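Local coordinates for vacuolar protein sorting 29 (Cryptosporidium parvum, PDB 2A22) that probably serves in vesicle-mediated protein transport as a VPS29-family sorting protein built on a calcineurin-like phosphoesterase fold, at residues A[71-74]-A[75-79]; A[130-133]-A[134-138]. All coordinates share one frame; numbering follows the deposited sequence.

Contact 1: A[71-74]-A[75-79]; sequences VEML and KNITK
Leu74 and Ile77 lie side by side on one flank of the helix, pointing the same way, and their branch ends meet where Leu74 CD2 comes 4.1 Å from Ile77 CD1. Met73 reaches that same methyl with the far end of its chain, Met73 CE standing 4.3 Å from Ile77 CD1, so one carbon of the isoleucine is touched by two residues of the preceding turn. Ile77 CG1 is turned back over that turn because it stands anti to its own carbonyl carbon (chi1 -71°).

In the backbone beneath, Lys75 N gives a straight bond to Val71 O, 2.8 Å long, as expected of an alpha-helical turn, and Lys75 also packs its CG 3.2 Å from Val71 O. Glu72 O takes two donors of Asn76: the backbone N at 3.1 Å, and, in a weak bond, the side-chain ND2 at 2.9 Å, with the amide folded back along the helix. Ile77 N bonds Leu74 O at 3.2 Å, from above the carbonyl plane.

Further out, the Lys75 chain bends at chi2 and chi3 and carries NZ to a hydrogen bond with Val81 O, tying the helix to the strand that follows. Val71 rests on Ile92 and Phe103, Leu74 on Ile31 and Cys61, Ile77 on Leu29 and Val59. These residues belong to helix 68-77, the crossover helix of a beta-alpha-beta unit between parallel strands 58-61 and 81-83, lying against one sheet of the alpha-beta-beta-alpha sandwich.

Contact 2: A[130-133]-A[134-138]; sequences PGSL and EQWQR
Ser132 and Trp136, one turn apart, meet mainly through the serine carbonyl: Trp136 CD1 lies 3.2 Å from Ser132 O, which sits at the indole edge near the ring plane, while the same oxygen accepts Trp136 N at 3.1 Å. The indole is set there with CG anti to its own carbonyl carbon (chi1 -79°), and a water in the ring plane accepts a hydrogen bond from Trp136 NE1 at 2.9 Å. That water also hydrogen-bonds Ser132 OG, bridging the two side chains; the hydroxyl has a further bond to Leu125 O, and Arg139 makes a cation-pi contact with the indole.

The close-packed side is that of Leu133, which is buried against Val124, Phe163, Leu145 and Thr147. Its carbonyl stays within the helix, Leu133 O receiving Gln137 N at 3.0 Å in the carbonyl plane. Glu134 is buried too, touching Phe163, and its extended chain brings OE2 to a hydrogen bond with Asn159 ND2.

On the solvent side, the exposed Arg138 comes to Glu134 from above the carboxylate plane, its NH2 3.0 Å from Glu134 OE2 in a salt bridge. Gln135 is exposed as well, and its CG leans over the preceding turn, 2.9 Å from Gly131 O. A second water donates a hydrogen bond to Gly131 O and a weak one to Glu134 OE1.

Regular i to i+4 bonds run through this first part of helix 130-140, which Asp129 precedes with a carboxylate bond to Ser132 N. The helix is the crossover of a beta-alpha-beta unit joining parallel strands 114-119 and 144-147.

Overall arrangement
Contact 1 and contact 2 are separate helical segments on opposite sides of the chain's centre, their own centres 29 Å apart and their nearest atoms about 20 Å apart, so they do not meet. Each belongs to the crossover helix of a beta-alpha-beta unit, but the units serve different sheets: 71-79 packs on the one containing strands 26-31 and 58-61, whereas 130-138 packs on the one containing 144-147 and 161-165. This is consistent with each supplying one helix to an outer layer of the alpha-beta-beta-alpha sandwich. Asp87, His120 and His149 turn their donor atoms toward a common point, which may correspond to a metal site of the phosphoesterase fold; neither contact contributes any of these three residues.

Contact 1: A[71-74]-A[75-79]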
loop_
_atom_site.group_PDB
_atom_site.type_symbol
_atom_site.label_atom_id
_atom_site.label_comp_id
_atom_site.label_asym_id
_atom_site.label_seq_id
_atom_site.Cartn_x
_atom_site.Cartn_y
_atom_site.Cartn_z
ATOM N N VAL A 71 9.353 4.740 8.620
ATOM C CA VAL A 71 10.155 4.492 7.427
ATOM C C VAL A 71 11.192 3.388 7.706
ATOM O O VAL A 71 11.315 2.409 6.956
ATOM C CB VAL A 71 10.833 5.778 6.924
ATOM C CG1 VAL A 71 11.891 5.446 5.876
ATOM C CG2 VAL A 71 9.778 6.770 6.346
ATOM N N GLU A 72 11.908 3.533 8.818
ATOM C CA GLU A 72 12.965 2.584 9.187
ATOM C C GLU A 72 12.405 1.207 9.498
ATOM O O GLU A 72 13.009 0.201 9.138
ATOM C CB GLU A 72 13.809 3.149 10.340
ATOM C CG GLU A 72 14.625 4.376 9.833
ATOM C CD GLU A 72 15.347 5.183 10.914
ATOM O OE1 GLU A 72 15.030 5.083 12.125
ATOM O OE2 GLU A 72 16.258 5.943 10.534
ATOM N N MET A 73 11.234 1.169 10.132
ATOM C CA MET A 73 10.565 -0.088 10.450
ATOM C C MET A 73 10.189 -0.809 9.135
ATOM O O MET A 73 10.533 -1.988 8.932
ATOM C CB MET A 73 9.359 0.168 11.371
ATOM C CG MET A 73 8.452 -1.075 11.663
ATOM S SD MET A 73 7.185 -1.369 10.379
ATOM C CE MET A 73 6.294 -2.786 11.083
ATOM N N LEU A 74 9.551 -0.078 8.224
ATOM C CA LEU A 74 9.141 -0.630 6.922
ATOM C C LEU A 74 10.326 -1.074 6.078
ATOM O O LEU A 74 10.278 -2.148 5.458
ATOM C CB LEU A 74 8.281 0.365 6.143
ATOM C CG LEU A 74 6.869 0.683 6.641
ATOM C CD1 LEU A 74 6.360 1.924 5.919
ATOM C CD2 LEU A 74 5.872 -0.481 6.457
ATOM N N LYS A 75 11.399 -0.285 6.073
ATOM C CA LYS A 75 12.615 -0.698 5.378
ATOM C C LYS A 75 13.219 -1.985 5.942
ATOM O O LYS A 75 13.800 -2.773 5.203
ATOM C CB LYS A 75 13.676 0.396 5.382
ATOM C CG LYS A 75 13.287 1.649 4.608
ATOM C CD LYS A 75 12.935 1.373 3.152
ATOM C CE LYS A 75 14.081 1.669 2.230
ATOM N NZ LYS A 75 13.576 1.665 0.828
ATOM N N ASN A 76 13.055 -2.201 7.238
ATOM C CA ASN A 76 13.595 -3.404 7.885
ATOM C C ASN A 76 12.771 -4.681 7.694
ATOM O O ASN A 76 13.226 -5.771 8.048
ATOM C CB ASN A 76 13.838 -3.166 9.372
ATOM C CG ASN A 76 15.184 -2.566 9.624
ATOM O OD1 ASN A 76 16.215 -3.134 9.225
ATOM N ND2 ASN A 76 15.204 -1.399 10.273
ATOM N N ILE A 77 11.572 -4.560 7.130
ATOM C CA ILE A 77 10.754 -5.747 6.914
ATOM C C ILE A 77 11.501 -6.708 5.983
ATOM O O ILE A 77 11.582 -7.901 6.267
ATOM C CB ILE A 77 9.351 -5.384 6.393
ATOM C CG1 ILE A 77 8.558 -4.728 7.547
ATOM C CG2 ILE A 77 8.639 -6.621 5.828
ATOM C CD1 ILE A 77 7.177 -4.298 7.207
ATOM N N THR A 78 12.063 -6.185 4.891
ATOM C CA THR A 78 12.688 -7.034 3.870
ATOM C C THR A 78 13.538 -6.118 2.993
ATOM O O THR A 78 13.447 -4.889 3.110
ATOM C CB THR A 78 11.610 -7.854 3.061
ATOM O OG1 THR A 78 12.249 -8.838 2.219
ATOM C CG2 THR A 78 10.688 -6.926 2.187
ATOM N N LYS A 79 14.364 -6.701 2.131
ATOM C CA LYS A 79 15.157 -5.934 1.165
ATOM C C LYS A 79 14.311 -5.042 0.223
ATOM O O LYS A 79 14.595 -3.840 0.095
ATOM C CB LYS A 79 16.067 -6.879 0.350
ATOM C CG LYS A 79 17.147 -6.167 -0.463
ATOM C CD LYS A 79 17.903 -7.110 -1.448
ATOM C CE LYS A 79 16.921 -7.823 -2.429
ATOM N NZ LYS A 79 17.545 -8.320 -3.708
#

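Contact 2: A[130-133]-A[134-138]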
loop_
_atom_site.group_PDB
_atom_site.type_symbol
_atom_site.label_atom_id
_atom_site.label_comp_id
_atom_site.label_asym_id
_atom_site.label_seq_id
_atom_site.Cartn_x
_atom_site.Cartn_y
_atom_site.Cartn_z
ATOM N N PRO A 130 -12.653 5.766 -10.623
ATOM C CA PRO A 130 -12.237 4.573 -11.386
ATOM C C PRO A 130 -11.682 4.938 -12.752
ATOM O O PRO A 130 -10.661 4.369 -13.173
ATOM C CB PRO A 130 -13.534 3.781 -11.520
ATOM C CG PRO A 130 -14.301 4.163 -10.308
ATOM C CD PRO A 130 -14.038 5.634 -10.138
ATOM N N GLY A 131 -12.336 5.903 -13.405
ATOM C CA GLY A 131 -11.924 6.394 -14.715
ATOM C C GLY A 131 -10.586 7.104 -14.654
ATOM O O GLY A 131 -9.733 6.915 -15.519
ATOM N N SER A 132 -10.394 7.921 -13.627
ATOM C CA SER A 132 -9.128 8.605 -13.476
ATOM C C SER A 132 -8.035 7.603 -13.042
ATOM O O SER A 132 -6.883 7.621 -13.536
ATOM C CB SER A 132 -9.287 9.764 -12.510
ATOM O OG SER A 132 -8.125 10.577 -12.521
ATOM N N LEU A 133 -8.412 6.687 -12.158
ATOM C CA LEU A 133 -7.490 5.620 -11.766
ATOM C C LEU A 133 -7.026 4.851 -12.985
ATOM O O LEU A 133 -5.823 4.602 -13.159
ATOM C CB LEU A 133 -8.126 4.681 -10.745
ATOM C CG LEU A 133 -8.106 5.221 -9.315
ATOM C CD1 LEU A 133 -8.803 4.217 -8.419
ATOM C CD2 LEU A 133 -6.673 5.549 -8.798
ATOM N N GLU A 134 -7.984 4.515 -13.847
ATOM C CA GLU A 134 -7.677 3.781 -15.075
ATOM C C GLU A 134 -6.753 4.549 -16.036
ATOM O O GLU A 134 -5.924 3.947 -16.706
ATOM C CB GLU A 134 -8.949 3.319 -15.784
ATOM C CG GLU A 134 -8.660 2.188 -16.787
ATOM C CD GLU A 134 -9.869 1.777 -17.619
ATOM O OE1 GLU A 134 -10.833 2.580 -17.742
ATOM O OE2 GLU A 134 -9.839 0.646 -18.157
ATOM N N GLN A 135 -6.875 5.873 -16.068
ATOM C CA GLN A 135 -5.965 6.708 -16.866
ATOM C C GLN A 135 -4.533 6.657 -16.342
ATOM O O GLN A 135 -3.567 6.722 -17.109
ATOM C CB GLN A 135 -6.487 8.144 -16.919
ATOM C CG GLN A 135 -7.940 8.178 -17.451
ATOM C CD GLN A 135 -8.432 9.578 -17.786
ATOM O OE1 GLN A 135 -8.001 10.174 -18.779
ATOM N NE2 GLN A 135 -9.355 10.110 -16.963
ATOM N N TRP A 136 -4.413 6.521 -15.022
ATOM C CA TRP A 136 -3.125 6.344 -14.392
ATOM C C TRP A 136 -2.516 4.963 -14.590
ATOM O O TRP A 136 -1.308 4.894 -14.783
ATOM C CB TRP A 136 -3.174 6.738 -12.915
ATOM C CG TRP A 136 -3.119 8.224 -12.752
ATOM C CD1 TRP A 136 -4.186 9.089 -12.606
ATOM C CD2 TRP A 136 -1.944 9.036 -12.764
ATOM N NE1 TRP A 136 -3.726 10.393 -12.501
ATOM C CE2 TRP A 136 -2.357 10.382 -12.592
ATOM C CE3 TRP A 136 -0.576 8.760 -12.884
ATOM C CZ2 TRP A 136 -1.444 11.443 -12.543
ATOM C CZ3 TRP A 136 0.327 9.816 -12.819
ATOM C CH2 TRP A 136 -0.109 11.134 -12.654
ATOM N N GLN A 137 -3.300 3.873 -14.562
ATOM C CA GLN A 137 -2.670 2.569 -14.863
ATOM C C GLN A 137 -2.112 2.528 -16.274
ATOM O O GLN A 137 -1.030 1.990 -16.490
ATOM C CB GLN A 137 -3.527 1.317 -14.574
ATOM C CG GLN A 137 -4.711 1.064 -15.436
ATOM C CD GLN A 137 -4.468 0.265 -16.725
ATOM O OE1 GLN A 137 -3.358 -0.168 -17.080
ATOM N NE2 GLN A 137 -5.535 0.076 -17.430
ATOM N N ARG A 138 -2.861 3.103 -17.212
ATOM C CA ARG A 138 -2.463 3.148 -18.615
ATOM C C ARG A 138 -1.208 4.010 -18.756
ATOM O O ARG A 138 -0.262 3.640 -19.466
ATOM C CB ARG A 138 -3.614 3.682 -19.474
ATOM C CG ARG A 138 -4.705 2.656 -19.689
ATOM C CD ARG A 138 -5.752 3.078 -20.736
ATOM N NE ARG A 138 -7.032 2.424 -20.436
ATOM C CZ ARG A 138 -8.060 2.298 -21.282
ATOM N NH1 ARG A 138 -7.984 2.782 -22.516
ATOM N NH2 ARG A 138 -9.170 1.675 -20.889
HETATM O O HOH W 1 -10.672 5.915 -18.206
HETATM O O HOH W 2 -5.870 12.363 -12.484
#